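Local structure of acyl-coenzyme A oxidase (Caenorhabditis elegans, 5K3H) at the interface of chains A and B. The protein catalyses the FAD-dependent desaturation of acyl-CoA to (2E)-enoyl-CoA with release of hydrogen peroxide, the first step of peroxisomal beta-oxidation. Coordinates in Å, arbitrary orientation; residue numbers count along the deposited sequence, not the author numbering. Chains: chain A/B, Acyl-coenzyme A oxidase.

The three contacts belong to the two-fold interface of the acyl-CoA oxidase homodimer. In each, the C-terminal segment of one subunit lies on the partner's region of strands and loops. Contact 2 and contact 3 are neighbours, with their C-alpha centres about 10 Å apart, and share A:Asp653 and B:Lys195. Contact 1 lies about 47 Å from contact 2 and about 40 Å from contact 3. There the roles are exchanged, since chain B gives its tail to chain A. The C-terminal segments of the two chains thus serve patches on both sides of the two-fold, and this reciprocal exchange is likely to help tie the subunits together.

Contact 1: the interface of chains A and B. Residues chain A 113, 143-146, 198; chain B 662, 665-666.
Helix 663-668 of chain B, with B:Leu662 just before it, meets loops of chain A: the loop 143-146 that leads into strand 147-150, and the loops at A:Met113 and A:Asn198. B:Met666 carries the contact. Its CG lies anti to the carbonyl carbon (chi1 -75°), and the bend at chi3 turns the methyl CE toward A:Ile146 and A:Asn198. Its thioether SD rests 3.2 Å from the backbone O of A:Glu144. Its CG lies 3.3 Å from the backbone O of A:Arg143. The CG1 of A:Ile146 packs 3.7 Å from SD of B:Met666, the two side chains crossing at about a right angle. A:Asn198 comes tip to tip, its amide ND2 3.6 Å from SD of B:Met666, at best a weak hydrogen bond. The other end of that amide is held within chain A: OD1 accepts a hydrogen bond from the backbone N of A:Ile146 at 3.1 Å (161° at H), which fixes the rotation of the group. An alanine in place of B:Met666 would probably open a gap beside A:Ile146 and leave the A:Asn198 amide without its sulfur neighbour. Nearby, CE of B:Met665 touches SD of A:Met113 at 3.9 Å. Sulfur and methylene groups thus pack on a mix of backbone oxygens and apolar side chains. The tail of chain B docks here against the loops between helix 137-141 and strand 147-150 and just before strand 199-208.

Contact 2: the interface of chains A and B. Residues chain A 653-654, 658, 663; chain B 195, 223, 227-228.
The segment A:Asp653 to A:Val654 and helix 656-668 of chain A meet loops of chain B at B:Lys195, B:Arg223 and B:Thr227 to B:His228. The B:His228 imidazole is sandwiched. CG1 of A:Val658, anti to its backbone N (chi1 178°), lies over one face, 3.6 Å from the ring centroid and offset toward the rim, in a CH-pi contact. CD of B:Arg223 covers the centre of the opposite face. The extended B:Arg223 chain then carries its guanidinium on to A:Asp653. There NH1 makes a hydrogen bond within chain B to the backbone O of B:His228 at 3.0 Å (153° at H), nearly in the guanidinium plane. The same NH1 reaches the backbone O of A:Asp653 at 3.1 Å, a weak hydrogen bond. One water joins that oxygen to the backbone O of B:Lys195. A second links the carboxylate OD1 of A:Asp653 to NZ of B:Lys195 and NH2 of B:Arg223. The carboxylate and the lysine amine do not touch, with OD1 of A:Asp653 4.1 Å from NZ of B:Lys195, but their opposite charges probably attract. CE of A:Lys663 runs past CB of B:His228 at 4.1 Å. The site lies where the C-terminal helix of chain A rests on loops of chain B, one of them following strand 211-221.

Contact 3: the interface of chains A and B. Residues chain A 644, 647, 649-650, 652-653, 655; chain B 195, 237-238, 252.
B:Lys195, B:Asp238 and A:Asn650 form the core of this acyl-CoA oxidase dimer contact. The end of helix 636-645, the 3-10 helix 648-650 and the loop after it in chain A meet strand 234-238 and the loop at B:Lys195. The A:Asn650 carboxamide pairs with the backbone of B:Asp238. Its OD1 accepts a hydrogen bond from the backbone N of B:Asp238 at 2.8 Å, and its ND2 donates one to the backbone O of B:Asp238 at 2.7 Å. Both use an in-plane lone pair of the accepting carbonyl. ND2 also reaches the backbone O of A:Ala644 at 2.9 Å, from above that carbonyl plane. These bonds fix the rotation of the amide, and OG of A:Ser647 shares the A:Ala644 oxygen. The B:Asp238 carboxylate, its CG anti to the backbone N (chi1 -175°), turns to A:Leu649, whose CD2 lies 3.6 Å from CG of B:Asp238. A water joins OD2 of B:Asp238 to OG of A:Ser647 and N of A:Leu649. CB of B:Lys195 lies 3.5 Å from CD1 of A:Leu655, the two side chains crossing at about a right angle. The lysine's bend at chi2 (-61°) directs NZ to the backbone O of A:Thr652, a 3.0 Å hydrogen bond tilted from the carbonyl plane.

Contact 1: the interface of chains A and B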
loop_
_atom_site.group_PDB
_atom_site.type_symbol
_atom_site.label_atom_id
_atom_site.label_comp_id
_atom_site.label_asym_id
_atom_site.label_seq_id
_atom_site.Cartn_x
_atom_site.Cartn_y
_atom_site.Cartn_z
ATOM N N MET A 113 -12.413 22.843 -6.026
ATOM C CA MET A 113 -11.601 23.833 -6.731
ATOM C C MET A 113 -10.108 23.552 -6.583
ATOM O O MET A 113 -9.282 24.473 -6.649
ATOM C CB MET A 113 -11.919 25.258 -6.259
ATOM C CG MET A 113 -13.301 25.799 -6.642
ATOM S SD MET A 113 -13.548 27.525 -6.112
ATOM C CE MET A 113 -12.296 28.360 -7.067
ATOM N N ARG A 143 -12.868 34.117 -8.594
ATOM C CA ARG A 143 -13.679 32.910 -8.459
ATOM C C ARG A 143 -15.077 33.096 -9.035
ATOM O O ARG A 143 -16.053 32.517 -8.544
ATOM C CB ARG A 143 -13.723 32.424 -7.007
ATOM C CG ARG A 143 -12.322 32.211 -6.430
ATOM C CD ARG A 143 -12.345 31.608 -5.043
ATOM N NE ARG A 143 -11.112 30.867 -4.776
ATOM C CZ ARG A 143 -10.654 30.577 -3.560
ATOM N NH1 ARG A 143 -11.320 30.963 -2.489
ATOM N NH2 ARG A 143 -9.525 29.903 -3.412
ATOM N N GLU A 144 -15.181 33.912 -10.088
ATOM C CA GLU A 144 -16.426 33.976 -10.844
ATOM C C GLU A 144 -16.621 32.730 -11.691
ATOM O O GLU A 144 -17.760 32.383 -12.027
ATOM C CB GLU A 144 -16.442 35.206 -11.753
ATOM C CG GLU A 144 -16.321 36.521 -11.033
ATOM C CD GLU A 144 -16.329 37.695 -11.987
ATOM O OE1 GLU A 144 -16.907 37.555 -13.084
ATOM O OE2 GLU A 144 -15.718 38.736 -11.655
ATOM N N ILE A 145 -15.526 32.042 -12.018
ATOM C CA ILE A 145 -15.553 30.813 -12.792
ATOM C C ILE A 145 -14.685 29.789 -12.071
ATOM O O ILE A 145 -13.865 30.122 -11.209
ATOM C CB ILE A 145 -15.082 31.027 -14.247
ATOM C CG1 ILE A 145 -13.673 31.631 -14.299
ATOM C CG2 ILE A 145 -16.075 31.893 -15.002
ATOM C CD1 ILE A 145 -13.124 31.784 -15.728
ATOM N N ILE A 146 -14.915 28.524 -12.403
ATOM C CA ILE A 146 -14.145 27.410 -11.861
ATOM C C ILE A 146 -13.494 26.715 -13.049
ATOM O O ILE A 146 -14.181 26.315 -14.000
ATOM C CB ILE A 146 -15.016 26.437 -11.039
ATOM C CG1 ILE A 146 -15.667 27.147 -9.848
ATOM C CG2 ILE A 146 -14.188 25.270 -10.517
ATOM C CD1 ILE A 146 -16.611 26.275 -9.056
ATOM N N ASN A 198 -16.670 25.027 -15.104
ATOM C CA ASN A 198 -17.351 25.466 -16.316
ATOM C C ASN A 198 -16.388 25.950 -17.393
ATOM O O ASN A 198 -16.813 26.132 -18.538
ATOM C CB ASN A 198 -18.401 26.552 -16.008
ATOM C CG ASN A 198 -17.902 27.640 -15.047
ATOM O OD1 ASN A 198 -16.697 27.904 -14.909
ATOM N ND2 ASN A 198 -18.847 28.251 -14.348
ATOM N N LEU B 662 -21.119 26.975 -4.524
ATOM C CA LEU B 662 -20.347 26.965 -5.767
ATOM C C LEU B 662 -20.946 27.863 -6.846
ATOM O O LEU B 662 -20.306 28.839 -7.251
ATOM C CB LEU B 662 -20.172 25.530 -6.306
ATOM C CG LEU B 662 -18.835 24.827 -6.034
ATOM C CD1 LEU B 662 -18.380 25.007 -4.589
ATOM C CD2 LEU B 662 -18.936 23.342 -6.389
ATOM N N MET B 665 -21.883 30.873 -5.073
ATOM C CA MET B 665 -20.601 31.506 -4.793
ATOM C C MET B 665 -20.080 32.283 -5.996
ATOM O O MET B 665 -19.566 33.399 -5.851
ATOM C CB MET B 665 -19.586 30.447 -4.369
ATOM C CG MET B 665 -18.166 30.965 -4.192
ATOM S SD MET B 665 -17.014 29.579 -4.264
ATOM C CE MET B 665 -17.134 29.143 -6.002
ATOM N N MET B 666 -20.183 31.704 -7.190
ATOM C CA MET B 666 -19.670 32.385 -8.373
ATOM C C MET B 666 -20.527 33.598 -8.724
ATOM O O MET B 666 -20.001 34.688 -8.985
ATOM C CB MET B 666 -19.598 31.414 -9.553
ATOM C CG MET B 666 -18.455 30.410 -9.484
ATOM S SD MET B 666 -18.338 29.416 -11.004
ATOM C CE MET B 666 -19.766 28.329 -10.800
#

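Contact 2: the interface of chains A and B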
loop_
_atom_site.group_PDB
_atom_site.type_symbol
_atom_site.label_atom_id
_atom_site.label_comp_id
_atom_site.label_asym_id
_atom_site.label_seq_id
_atom_site.Cartn_x
_atom_site.Cartn_y
_atom_site.Cartn_z
ATOM N N ASP A 653 -29.873 -0.946 16.237
ATOM C CA ASP A 653 -29.300 -2.202 16.713
ATOM C C ASP A 653 -29.443 -3.328 15.693
ATOM O O ASP A 653 -28.563 -4.195 15.615
ATOM C CB ASP A 653 -29.949 -2.621 18.044
ATOM C CG ASP A 653 -29.233 -2.029 19.265
ATOM O OD1 ASP A 653 -28.003 -1.787 19.193
ATOM O OD2 ASP A 653 -29.892 -1.807 20.308
ATOM N N VAL A 654 -30.523 -3.332 14.903
ATOM C CA VAL A 654 -30.812 -4.400 13.942
ATOM C C VAL A 654 -30.731 -3.826 12.531
ATOM O O VAL A 654 -31.606 -3.053 12.118
ATOM C CB VAL A 654 -32.192 -5.022 14.198
ATOM C CG1 VAL A 654 -32.498 -6.093 13.161
ATOM C CG2 VAL A 654 -32.250 -5.613 15.600
ATOM N N VAL A 658 -30.423 -7.677 8.313
ATOM C CA VAL A 658 -30.875 -8.709 9.237
ATOM C C VAL A 658 -32.399 -8.807 9.243
ATOM O O VAL A 658 -32.944 -9.910 9.314
ATOM C CB VAL A 658 -30.318 -8.448 10.650
ATOM C CG1 VAL A 658 -30.837 -9.493 11.622
ATOM C CG2 VAL A 658 -28.809 -8.488 10.634
ATOM N N LYS A 663 -32.678 -12.622 9.258
ATOM C CA LYS A 663 -33.696 -13.240 10.103
ATOM C C LYS A 663 -34.453 -14.337 9.357
ATOM O O LYS A 663 -34.433 -15.500 9.756
ATOM C CB LYS A 663 -34.673 -12.187 10.628
ATOM C CG LYS A 663 -34.806 -12.166 12.142
ATOM C CD LYS A 663 -35.895 -11.203 12.588
ATOM C CE LYS A 663 -35.318 -10.060 13.406
ATOM N NZ LYS A 663 -36.233 -8.885 13.438
ATOM N N LYS B 195 -22.966 -6.684 14.189
ATOM C CA LYS B 195 -24.359 -6.563 13.778
ATOM C C LYS B 195 -25.016 -7.872 13.343
ATOM O O LYS B 195 -26.221 -8.049 13.550
ATOM C CB LYS B 195 -24.453 -5.550 12.636
ATOM C CG LYS B 195 -24.124 -4.146 13.061
ATOM C CD LYS B 195 -25.132 -3.712 14.125
ATOM C CE LYS B 195 -24.732 -2.428 14.813
ATOM N NZ LYS B 195 -25.762 -1.956 15.792
ATOM N N ARG B 223 -27.623 -12.105 21.090
ATOM C CA ARG B 223 -28.861 -11.433 20.731
ATOM C C ARG B 223 -30.007 -12.432 20.775
ATOM O O ARG B 223 -29.816 -13.637 20.587
ATOM C CB ARG B 223 -28.786 -10.805 19.333
ATOM C CG ARG B 223 -27.775 -9.683 19.201
ATOM C CD ARG B 223 -27.540 -9.335 17.735
ATOM N NE ARG B 223 -26.603 -8.228 17.557
ATOM C CZ ARG B 223 -26.949 -6.949 17.438
ATOM N NH1 ARG B 223 -28.233 -6.603 17.462
ATOM N NH2 ARG B 223 -26.010 -6.019 17.284
ATOM N N THR B 227 -36.061 -11.503 18.001
ATOM C CA THR B 227 -36.039 -10.075 17.737
ATOM C C THR B 227 -34.664 -9.561 17.307
ATOM O O THR B 227 -34.589 -8.476 16.715
ATOM C CB THR B 227 -36.529 -9.324 18.986
ATOM O OG1 THR B 227 -36.699 -7.937 18.689
ATOM C CG2 THR B 227 -35.553 -9.478 20.142
ATOM N N HIS B 228 -33.587 -10.323 17.574
ATOM C CA HIS B 228 -32.203 -9.932 17.262
ATOM C C HIS B 228 -31.759 -8.695 18.053
ATOM O O HIS B 228 -30.887 -7.932 17.615
ATOM C CB HIS B 228 -32.010 -9.718 15.754
ATOM C CG HIS B 228 -30.626 -10.032 15.275
ATOM N ND1 HIS B 228 -29.774 -9.074 14.759
ATOM C CD2 HIS B 228 -29.942 -11.199 15.243
ATOM C CE1 HIS B 228 -28.626 -9.640 14.427
ATOM N NE2 HIS B 228 -28.702 -10.928 14.711
HETATM O O HOH W 1 -27.885 -5.861 13.623
HETATM O O HOH W 2 -25.888 -3.059 18.082
#

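Contact 3: the interface of chains A and B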
loop_
_atom_site.group_PDB
_atom_site.type_symbol
_atom_site.label_atom_id
_atom_site.label_comp_id
_atom_site.label_asym_id
_atom_site.label_seq_id
_atom_site.Cartn_x
_atom_site.Cartn_y
_atom_site.Cartn_z
ATOM N N ALA A 644 -16.341 4.677 17.385
ATOM C CA ALA A 644 -17.068 3.498 16.904
ATOM C C ALA A 644 -18.572 3.628 17.143
ATOM O O ALA A 644 -19.369 3.488 16.209
ATOM C CB ALA A 644 -16.537 2.232 17.574
ATOM N N SER A 647 -20.547 5.734 14.725
ATOM C CA SER A 647 -20.394 5.501 13.289
ATOM C C SER A 647 -21.717 5.026 12.681
ATOM O O SER A 647 -22.642 4.659 13.410
ATOM C CB SER A 647 -19.251 4.505 13.037
ATOM O OG SER A 647 -19.465 3.225 13.607
ATOM N N LEU A 649 -23.170 2.471 11.006
ATOM C CA LEU A 649 -23.868 1.200 11.200
ATOM C C LEU A 649 -24.463 1.043 12.583
ATOM O O LEU A 649 -25.219 0.091 12.794
ATOM C CB LEU A 649 -22.956 -0.003 10.934
ATOM C CG LEU A 649 -22.904 -0.641 9.548
ATOM C CD1 LEU A 649 -22.962 0.362 8.384
ATOM C CD2 LEU A 649 -21.701 -1.560 9.460
ATOM N N ASN A 650 -24.119 1.906 13.538
ATOM C CA ASN A 650 -24.676 1.806 14.880
ATOM C C ASN A 650 -25.865 2.746 15.109
ATOM O O ASN A 650 -26.260 2.957 16.263
ATOM C CB ASN A 650 -23.587 2.066 15.926
ATOM C CG ASN A 650 -22.546 0.957 15.989
ATOM O OD1 ASN A 650 -22.861 -0.230 15.857
ATOM N ND2 ASN A 650 -21.300 1.339 16.227
ATOM N N THR A 652 -28.893 1.976 14.373
ATOM C CA THR A 652 -29.919 1.055 14.850
ATOM C C THR A 652 -29.251 -0.246 15.282
ATOM O O THR A 652 -28.193 -0.614 14.766
ATOM C CB THR A 652 -30.950 0.766 13.763
ATOM O OG1 THR A 652 -30.335 -0.001 12.721
ATOM C CG2 THR A 652 -31.479 2.057 13.147
ATOM N N ASP A 653 -29.873 -0.946 16.237
ATOM C CA ASP A 653 -29.300 -2.202 16.713
ATOM C C ASP A 653 -29.443 -3.328 15.693
ATOM O O ASP A 653 -28.563 -4.195 15.615
ATOM C CB ASP A 653 -29.949 -2.621 18.044
ATOM C CG ASP A 653 -29.233 -2.029 19.265
ATOM O OD1 ASP A 653 -28.003 -1.787 19.193
ATOM O OD2 ASP A 653 -29.892 -1.807 20.308
ATOM N N LEU A 655 -29.751 -4.298 11.749
ATOM C CA LEU A 655 -29.559 -3.780 10.406
ATOM C C LEU A 655 -30.667 -4.258 9.472
ATOM O O LEU A 655 -31.186 -5.370 9.625
ATOM C CB LEU A 655 -28.202 -4.202 9.842
ATOM C CG LEU A 655 -26.933 -3.651 10.498
ATOM C CD1 LEU A 655 -25.702 -4.069 9.715
ATOM C CD2 LEU A 655 -27.015 -2.150 10.621
ATOM N N LYS B 195 -22.966 -6.684 14.189
ATOM C CA LYS B 195 -24.359 -6.563 13.778
ATOM C C LYS B 195 -25.016 -7.872 13.343
ATOM O O LYS B 195 -26.221 -8.049 13.550
ATOM C CB LYS B 195 -24.453 -5.550 12.636
ATOM C CG LYS B 195 -24.124 -4.146 13.061
ATOM C CD LYS B 195 -25.132 -3.712 14.125
ATOM C CE LYS B 195 -24.732 -2.428 14.813
ATOM N NZ LYS B 195 -25.762 -1.956 15.792
ATOM N N GLY B 237 -21.727 -3.913 19.089
ATOM C CA GLY B 237 -21.929 -2.964 18.010
ATOM C C GLY B 237 -20.786 -3.043 17.031
ATOM O O GLY B 237 -19.816 -3.778 17.232
ATOM N N ASP B 238 -20.924 -2.258 15.964
ATOM C CA ASP B 238 -19.938 -2.218 14.898
ATOM C C ASP B 238 -18.827 -1.247 15.266
ATOM O O ASP B 238 -19.091 -0.187 15.832
ATOM C CB ASP B 238 -20.597 -1.784 13.591
ATOM C CG ASP B 238 -19.652 -1.850 12.420
ATOM O OD1 ASP B 238 -19.362 -2.986 11.986
ATOM O OD2 ASP B 238 -19.201 -0.783 11.938
ATOM N N PHE B 252 -17.400 -4.702 18.501
ATOM C CA PHE B 252 -17.025 -4.704 19.909
ATOM C C PHE B 252 -18.080 -5.430 20.739
ATOM O O PHE B 252 -19.239 -5.557 20.334
ATOM C CB PHE B 252 -16.833 -3.280 20.461
ATOM C CG PHE B 252 -18.056 -2.396 20.368
ATOM C CD1 PHE B 252 -19.052 -2.445 21.334
ATOM C CD2 PHE B 252 -18.186 -1.471 19.334
ATOM C CE1 PHE B 252 -20.169 -1.604 21.253
ATOM C CE2 PHE B 252 -19.305 -0.635 19.251
ATOM C CZ PHE B 252 -20.288 -0.702 20.210
HETATM O O HOH W 3 -20.326 1.692 11.258
HETATM O O HOH W 4 -27.885 -5.861 13.623
HETATM O O HOH W 5 -25.888 -3.059 18.082
#